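P35 (Autographa californica nucleopolyhedrovirus, PDB 1P35) inhibits caspases, blocking the apoptotic response of the infected insect host cell, and also suppresses the host's antiviral RNA interference. Local coordinates at residues A[177-182]-A[195-200]; A[243-248]-A[262-267]. All blocks are in the same frame, centred on the assembly; numbering follows the deposited sequence.

Both interactions join strand segments of one chain, but in different ways. Interaction 1 is face-to-face packing of side chains without hydrogen bonds. Its centre lies about 6 Å from the centre of the chain. Interaction 2 is in-sheet pairing of a hairpin with a bulge, about 20 Å from that centre. The two centres are about 22 Å apart, and the nearest atoms about 6 Å, so they do not touch. Strand 276-282 lies between them: it pairs with strand 191-199 of interaction 1 and strand 259-271 of interaction 2. Interaction 2 also meets Glu78 and Arg79, which lie shortly before the DQMDG sequence, the known caspase-cleavage motif, probably in the reactive site loop.

Interaction 1 of 2, residues A[177-182]-A[195-200]; sequences VIVPFA and VVAYVD
The Phe181 ring touches Val195 and Ala197 through CD1, CE1 and CZ, while Val179 CG1 of its own segment lies over one face. Val179 CG1 stands 3.6 Å above the ring plane, displaced toward the rim. Val195 CG2 sits at the edge, in the plane, 3.9 Å from Phe181 CE1. Val195 CG1 comes in obliquely, 3.8 Å from Phe181 CD1. The two side chains cross at about a right angle. With Val195 CG1 between the backbone N and the carbonyl carbon (chi1 59°) and CG2 anti to that N, both methyls of the valine touch the ring. Farther round, Phe181 CZ is 3.9 Å from Ala197 CB, again obliquely.

Beyond the ring, Val179 and Val199 meet tip to tip, with 3.8 Å between Val179 CG2 and Val199 CG2. Val177 CG1 makes a looser contact with Val199 CG1. The strand ends at Val179. An inverse gamma turn centred on Pro180 follows, with Phe181 N bonded to Val179 O, after which the Phe181 ring reaches Val195 and Ala197.

No hydrogen bond crosses. The strand axes are 9.7 Å apart and run nearly antiparallel, at 165°. Val177 and Val179 pair instead with strand 292-295, and Val195 and Val196 bond to strands 276-282 and 10-21. Such an all-apolar interface is characteristic of two beta layers packed face to face, here in the buried core of P35.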
ATOM      1  N   VAL A 177      14.109  27.317  -4.332  1.00 40.07           N
ATOM      2  CA  VAL A 177      14.008  25.908  -3.964  1.00 37.67           C
ATOM      3  C   VAL A 177      14.894  25.147  -4.936  1.00 36.24           C
ATOM      4  O   VAL A 177      14.873  25.383  -6.127  1.00 29.98           O
ATOM      5  CB  VAL A 177      12.650  25.277  -4.205  1.00 35.53           C
ATOM      6  CG1 VAL A 177      12.583  23.935  -3.457  1.00 29.57           C
ATOM      7  CG2 VAL A 177      11.582  26.204  -3.854  1.00 61.38           C
ATOM      8  N   ILE A 178      15.659  24.204  -4.426  1.00 41.61           N
ATOM      9  CA  ILE A 178      16.505  23.408  -5.276  1.00 24.94           C
ATOM     10  C   ILE A 178      15.988  21.949  -5.214  1.00 40.09           C
ATOM     11  O   ILE A 178      15.914  21.379  -4.140  1.00 35.94           O
ATOM     12  CB  ILE A 178      17.933  23.502  -4.754  1.00 21.10           C
ATOM     13  CG1 ILE A 178      18.404  24.943  -4.858  1.00 22.65           C
ATOM     14  CG2 ILE A 178      18.853  22.541  -5.500  1.00 24.55           C
ATOM     15  CD1 ILE A 178      19.840  25.192  -4.356  1.00 21.49           C
ATOM     16  N   VAL A 179      15.593  21.358  -6.340  1.00 35.57           N
ATOM     17  CA  VAL A 179      15.142  19.972  -6.335  1.00 28.33           C
ATOM     18  C   VAL A 179      16.437  19.263  -6.705  1.00 26.34           C
ATOM     19  O   VAL A 179      16.959  19.419  -7.790  1.00 30.34           O
ATOM     20  CB  VAL A 179      14.084  19.709  -7.360  1.00 21.50           C
ATOM     21  CG1 VAL A 179      13.480  18.367  -7.079  1.00 18.86           C
ATOM     22  CG2 VAL A 179      12.987  20.837  -7.320  1.00 10.78           C
ATOM     23  N   PRO A 180      16.975  18.480  -5.789  1.00 26.25           N
ATOM     24  CA  PRO A 180      18.252  17.773  -6.021  1.00 20.83           C
ATOM     25  C   PRO A 180      18.292  16.593  -6.970  1.00 22.30           C
ATOM     26  O   PRO A 180      18.412  15.444  -6.539  1.00 29.28           O
ATOM     27  CB  PRO A 180      18.679  17.418  -4.589  1.00 25.96           C
ATOM     28  CG  PRO A 180      17.361  17.076  -3.940  1.00 18.48           C
ATOM     29  CD  PRO A 180      16.469  18.249  -4.410  1.00 24.15           C
ATOM     30  N   PHE A 181      18.208  16.863  -8.271  1.00 31.99           N
ATOM     31  CA  PHE A 181      18.272  15.782  -9.250  1.00 29.35           C
ATOM     32  C   PHE A 181      19.693  15.408  -9.620  1.00 33.91           C
ATOM     33  O   PHE A 181      19.932  14.281 -10.060  1.00 28.84           O
ATOM     34  CB  PHE A 181      17.517  16.156 -10.545  1.00 20.97           C
ATOM     35  CG  PHE A 181      16.039  16.267 -10.374  1.00 21.30           C
ATOM     36  CD1 PHE A 181      15.324  15.266  -9.749  1.00 29.39           C
ATOM     37  CD2 PHE A 181      15.348  17.365 -10.890  1.00 25.46           C
ATOM     38  CE1 PHE A 181      13.935  15.335  -9.639  1.00 29.49           C
ATOM     39  CE2 PHE A 181      13.952  17.449 -10.781  1.00 33.18           C
ATOM     40  CZ  PHE A 181      13.246  16.414 -10.151  1.00 33.05           C
ATOM     41  N   ALA A 182      20.645  16.328  -9.471  1.00 30.99           N
ATOM     42  CA  ALA A 182      22.021  16.009  -9.895  1.00 19.27           C
ATOM     43  C   ALA A 182      22.716  14.841  -9.170  1.00 27.89           C
ATOM     44  O   ALA A 182      22.471  14.555  -7.966  1.00 27.09           O
ATOM     45  CB  ALA A 182      22.930  17.293  -9.821  1.00 25.88           C
ATOM     46  N   VAL A 195      13.724   8.858 -10.855  1.00 33.32           N
ATOM     47  CA  VAL A 195      13.258   9.676  -9.758  1.00 21.06           C
ATOM     48  C   VAL A 195      11.914  10.343 -10.122  1.00 27.53           C
ATOM     49  O   VAL A 195      11.620  10.569 -11.310  1.00 22.52           O
ATOM     50  CB  VAL A 195      14.366  10.775  -9.486  1.00 29.32           C
ATOM     51  CG1 VAL A 195      14.606  11.670 -10.817  1.00 12.68           C
ATOM     52  CG2 VAL A 195      14.002  11.636  -8.332  1.00 27.89           C
ATOM     53  N   VAL A 196      11.087  10.565  -9.097  1.00 21.65           N
ATOM     54  CA  VAL A 196       9.812  11.269  -9.210  1.00 25.79           C
ATOM     55  C   VAL A 196       9.908  12.316  -8.091  1.00 34.53           C
ATOM     56  O   VAL A 196      10.596  12.089  -7.082  1.00 25.87           O
ATOM     57  CB  VAL A 196       8.541  10.347  -9.000  1.00 33.72           C
ATOM     58  CG1 VAL A 196       8.458   9.287 -10.099  1.00 18.61           C
ATOM     59  CG2 VAL A 196       8.606   9.626  -7.678  1.00 19.19           C
ATOM     60  N   ALA A 197       9.284  13.474  -8.319  1.00 31.72           N
ATOM     61  CA  ALA A 197       9.257  14.558  -7.376  1.00 20.69           C
ATOM     62  C   ALA A 197       7.918  15.309  -7.423  1.00 31.19           C
ATOM     63  O   ALA A 197       7.237  15.423  -8.473  1.00 29.14           O
ATOM     64  CB  ALA A 197      10.399  15.530  -7.623  1.00 16.83           C
ATOM     65  N   TYR A 198       7.539  15.779  -6.247  1.00 31.53           N
ATOM     66  CA  TYR A 198       6.335  16.548  -6.035  1.00 33.65           C
ATOM     67  C   TYR A 198       6.862  17.821  -5.328  1.00 32.66           C
ATOM     68  O   TYR A 198       7.502  17.700  -4.282  1.00 25.49           O
ATOM     69  CB  TYR A 198       5.367  15.739  -5.111  1.00 33.81           C
ATOM     70  CG  TYR A 198       4.116  16.492  -4.713  1.00 40.39           C
ATOM     71  CD1 TYR A 198       4.184  17.538  -3.784  1.00 44.96           C
ATOM     72  CD2 TYR A 198       2.866  16.177  -5.278  1.00 33.12           C
ATOM     73  CE1 TYR A 198       3.055  18.254  -3.405  1.00 35.49           C
ATOM     74  CE2 TYR A 198       1.707  16.879  -4.915  1.00 38.64           C
ATOM     75  CZ  TYR A 198       1.808  17.920  -3.964  1.00 40.11           C
ATOM     76  OH  TYR A 198       0.683  18.559  -3.488  1.00 48.42           O
ATOM     77  N   VAL A 199       6.621  19.017  -5.893  1.00 27.58           N
ATOM     78  CA  VAL A 199       7.135  20.278  -5.281  1.00 29.13           C
ATOM     79  C   VAL A 199       6.040  21.326  -5.388  1.00 32.07           C
ATOM     80  O   VAL A 199       5.581  21.592  -6.487  1.00 26.94           O
ATOM     81  CB  VAL A 199       8.381  20.848  -6.010  1.00 30.56           C
ATOM     82  CG1 VAL A 199       8.958  22.007  -5.189  1.00 30.51           C
ATOM     83  CG2 VAL A 199       9.465  19.749  -6.228  1.00 24.20           C
ATOM     84  N   ASP A 200       5.610  21.906  -4.257  1.00 26.01           N
ATOM     85  CA  ASP A 200       4.524  22.891  -4.288  1.00 25.43           C
ATOM     86  C   ASP A 200       4.993  24.302  -4.021  1.00 34.55           C
ATOM     87  O   ASP A 200       6.149  24.517  -3.701  1.00 27.56           O
ATOM     88  CB  ASP A 200       3.385  22.516  -3.329  1.00 24.63           C
ATOM     89  CG  ASP A 200       3.738  22.649  -1.827  1.00 33.00           C
ATOM     90  OD1 ASP A 200       4.543  23.502  -1.440  1.00 29.73           O
ATOM     91  OD2 ASP A 200       3.125  21.904  -1.021  1.00 32.31           O
TER

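Interaction 2 of 2, residues A[243-248]-A[262-267]; sequences KALEFT and KIFCNG
Leu245 and Phe264 lie side by side and point the same way, with Leu245 CD2 only 3.4 Å from Phe264 CD2. Ile263 CD1 sits over the centre of the Phe264 ring, 3.7 Å above its plane. The same methyl meets the Phe247 ring at its edge, in plane, 3.9 Å from Phe247 CE2. A chi1 of 56° sets Ile263 CG1 beside Leu245 O and CB. Elsewhere Ala244 CB touches Cys265 SG at 3.4 Å. Glu246 and Lys262 run alongside each other, but Glu246 OE2 is 4.5 Å from Lys262 NZ, too far for a salt bridge. Glu246 OE2 bonds instead to Tyr231 OH and Lys262 NZ to Tyr242 OH, while the Tyr231 ring makes a cation-pi contact with Lys262.

Paired backbone bonds hold this in place. Leu245 N reaches Ile263 O at 2.7 Å and Lys243 N reaches Asn266 O at 3.0 Å, each with a return bond. Between them, Phe264 and Cys265 face Ala244 alone, a beta bulge, with Phe264 in the left-handed region.

Strand 227-234 flanks the hairpin beside 243-248, while Glu78 and Arg79 bond to Cys265 N and the Lys262 backbone. Past the bulge, strand 276-282 is joined by Asn266 OD1, bonded to His282 N, and by the Gly267 backbone, bonded to Lys280.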
ATOM      1  N   LYS A 243       8.414  13.877 -22.909  1.00 31.87           N
ATOM      2  CA  LYS A 243       8.656  13.066 -24.070  1.00 30.43           C
ATOM      3  C   LYS A 243       7.823  11.802 -23.851  1.00 28.63           C
ATOM      4  O   LYS A 243       7.513  11.442 -22.693  1.00 23.01           O
ATOM      5  CB  LYS A 243      10.123  12.719 -24.205  1.00 27.39           C
ATOM      6  CG  LYS A 243      10.919  13.789 -24.901  1.00 39.53           C
ATOM      7  CD  LYS A 243      12.394  13.474 -24.953  1.00 26.40           C
ATOM      8  CE  LYS A 243      13.114  14.509 -25.869  1.00 21.81           C
ATOM      9  NZ  LYS A 243      14.495  14.117 -25.994  1.00 32.85           N
ATOM     10  N   ALA A 244       7.445  11.153 -24.955  1.00 27.74           N
ATOM     11  CA  ALA A 244       6.664   9.941 -24.875  1.00 25.16           C
ATOM     12  C   ALA A 244       7.127   9.006 -25.967  1.00 20.16           C
ATOM     13  O   ALA A 244       7.574   9.449 -27.014  1.00 33.19           O
ATOM     14  CB  ALA A 244       5.153  10.254 -25.048  1.00 19.34           C
ATOM     15  N   LEU A 245       6.980   7.713 -25.730  1.00 29.73           N
ATOM     16  CA  LEU A 245       7.364   6.707 -26.683  1.00 31.82           C
ATOM     17  C   LEU A 245       6.049   6.356 -27.335  1.00 35.44           C
ATOM     18  O   LEU A 245       5.055   6.066 -26.632  1.00 28.70           O
ATOM     19  CB  LEU A 245       7.924   5.477 -25.990  1.00 37.13           C
ATOM     20  CG  LEU A 245       8.319   4.384 -26.986  1.00 37.84           C
ATOM     21  CD1 LEU A 245       9.582   4.802 -27.808  1.00 21.27           C
ATOM     22  CD2 LEU A 245       8.622   3.141 -26.222  1.00 37.96           C
ATOM     23  N   GLU A 246       6.041   6.369 -28.665  1.00 32.91           N
ATOM     24  CA  GLU A 246       4.818   6.090 -29.399  1.00 24.21           C
ATOM     25  C   GLU A 246       5.016   5.139 -30.557  1.00 28.98           C
ATOM     26  O   GLU A 246       6.063   5.086 -31.166  1.00 34.52           O
ATOM     27  CB  GLU A 246       4.212   7.399 -29.918  1.00 26.86           C
ATOM     28  CG  GLU A 246       3.961   8.394 -28.834  1.00 29.83           C
ATOM     29  CD  GLU A 246       3.070   9.513 -29.291  1.00 30.19           C
ATOM     30  OE1 GLU A 246       2.392   9.297 -30.278  1.00 43.87           O
ATOM     31  OE2 GLU A 246       3.027  10.581 -28.655  1.00 44.14           O
ATOM     32  N   PHE A 247       3.993   4.354 -30.828  1.00 34.85           N
ATOM     33  CA  PHE A 247       4.047   3.429 -31.914  1.00 43.07           C
ATOM     34  C   PHE A 247       2.643   2.958 -32.219  1.00 47.20           C
ATOM     35  O   PHE A 247       1.692   3.370 -31.548  1.00 45.00           O
ATOM     36  CB  PHE A 247       4.969   2.248 -31.616  1.00 34.67           C
ATOM     37  CG  PHE A 247       4.625   1.517 -30.383  1.00 41.13           C
ATOM     38  CD1 PHE A 247       3.686   0.496 -30.418  1.00 37.67           C
ATOM     39  CD2 PHE A 247       5.194   1.877 -29.161  1.00 36.62           C
ATOM     40  CE1 PHE A 247       3.311  -0.160 -29.245  1.00 42.26           C
ATOM     41  CE2 PHE A 247       4.827   1.227 -28.001  1.00 45.86           C
ATOM     42  CZ  PHE A 247       3.867   0.196 -28.049  1.00 30.72           C
ATOM     43  N   THR A 248       2.529   2.111 -33.244  1.00 51.73           N
ATOM     44  CA  THR A 248       1.246   1.581 -33.686  1.00 52.34           C
ATOM     45  C   THR A 248       1.144   0.044 -33.811  1.00 51.06           C
ATOM     46  O   THR A 248       2.121  -0.635 -34.103  1.00 61.24           O
ATOM     47  CB  THR A 248       0.863   2.235 -35.037  1.00 58.65           C
ATOM     48  OG1 THR A 248       0.470   3.606 -34.825  1.00 47.71           O
ATOM     49  CG2 THR A 248      -0.264   1.487 -35.682  1.00 63.71           C
ATOM     50  N   LYS A 262       0.887   5.410 -26.437  1.00 34.86           N
ATOM     51  CA  LYS A 262       1.662   6.531 -25.977  1.00 30.57           C
ATOM     52  C   LYS A 262       2.064   6.148 -24.563  1.00 38.62           C
ATOM     53  O   LYS A 262       1.253   6.224 -23.621  1.00 33.73           O
ATOM     54  CB  LYS A 262       0.844   7.823 -26.031  1.00 23.22           C
ATOM     55  CG  LYS A 262       1.681   9.079 -25.693  1.00 25.22           C
ATOM     56  CD  LYS A 262       0.820  10.355 -25.790  1.00 20.56           C
ATOM     57  CE  LYS A 262       1.579  11.590 -25.473  1.00 44.96           C
ATOM     58  NZ  LYS A 262       0.680  12.796 -25.537  1.00 36.46           N
ATOM     59  N   ILE A 263       3.315   5.699 -24.429  1.00 34.14           N
ATOM     60  CA  ILE A 263       3.860   5.277 -23.137  1.00 30.96           C
ATOM     61  C   ILE A 263       5.189   5.946 -22.752  1.00 30.43           C
ATOM     62  O   ILE A 263       5.735   6.754 -23.509  1.00 35.24           O
ATOM     63  CB  ILE A 263       4.030   3.716 -23.076  1.00 27.93           C
ATOM     64  CG1 ILE A 263       4.890   3.224 -24.222  1.00 33.33           C
ATOM     65  CG2 ILE A 263       2.654   3.067 -23.174  1.00 31.00           C
ATOM     66  CD1 ILE A 263       5.275   1.740 -24.116  1.00 39.51           C
ATOM     67  N   PHE A 264       5.702   5.549 -21.583  1.00 22.64           N
ATOM     68  CA  PHE A 264       6.941   6.069 -20.961  1.00 20.59           C
ATOM     69  C   PHE A 264       7.067   7.548 -21.035  1.00 19.19           C
ATOM     70  O   PHE A 264       8.090   8.061 -21.491  1.00 25.67           O
ATOM     71  CB  PHE A 264       8.196   5.471 -21.562  1.00 24.46           C
ATOM     72  CG  PHE A 264       8.150   4.001 -21.742  1.00 24.46           C
ATOM     73  CD1 PHE A 264       7.547   3.181 -20.800  1.00 41.62           C
ATOM     74  CD2 PHE A 264       8.830   3.413 -22.792  1.00 31.02           C
ATOM     75  CE1 PHE A 264       7.636   1.808 -20.902  1.00 53.89           C
ATOM     76  CE2 PHE A 264       8.926   2.044 -22.904  1.00 42.27           C
ATOM     77  CZ  PHE A 264       8.330   1.232 -21.954  1.00 27.14           C
ATOM     78  N   CYS A 265       6.013   8.254 -20.645  1.00 23.02           N
ATOM     79  CA  CYS A 265       6.083   9.691 -20.628  1.00 29.54           C
ATOM     80  C   CYS A 265       6.883  10.156 -19.406  1.00 42.40           C
ATOM     81  O   CYS A 265       6.545   9.831 -18.240  1.00 27.44           O
ATOM     82  CB  CYS A 265       4.670  10.322 -20.575  1.00 22.11           C
ATOM     83  SG  CYS A 265       3.620   9.891 -22.008  1.00 33.33           S
ATOM     84  N   ASN A 266       7.911  10.949 -19.690  1.00 44.58           N
ATOM     85  CA  ASN A 266       8.809  11.496 -18.688  1.00 28.46           C
ATOM     86  C   ASN A 266       8.945  13.018 -18.887  1.00 32.59           C
ATOM     87  O   ASN A 266       9.015  13.534 -20.020  1.00 28.34           O
ATOM     88  CB  ASN A 266      10.163  10.803 -18.803  1.00 27.87           C
ATOM     89  CG  ASN A 266      10.097   9.349 -18.376  1.00 31.57           C
ATOM     90  OD1 ASN A 266      10.093   9.046 -17.157  1.00 26.69           O
ATOM     91  ND2 ASN A 266       9.998   8.439 -19.357  1.00 31.98           N
ATOM     92  N   GLY A 267       9.002  13.728 -17.779  1.00 28.05           N
ATOM     93  CA  GLY A 267       9.103  15.171 -17.861  1.00 21.38           C
ATOM     94  C   GLY A 267       8.546  15.911 -16.666  1.00 28.26           C
ATOM     95  O   GLY A 267       8.678  15.471 -15.528  1.00 25.64           O
TER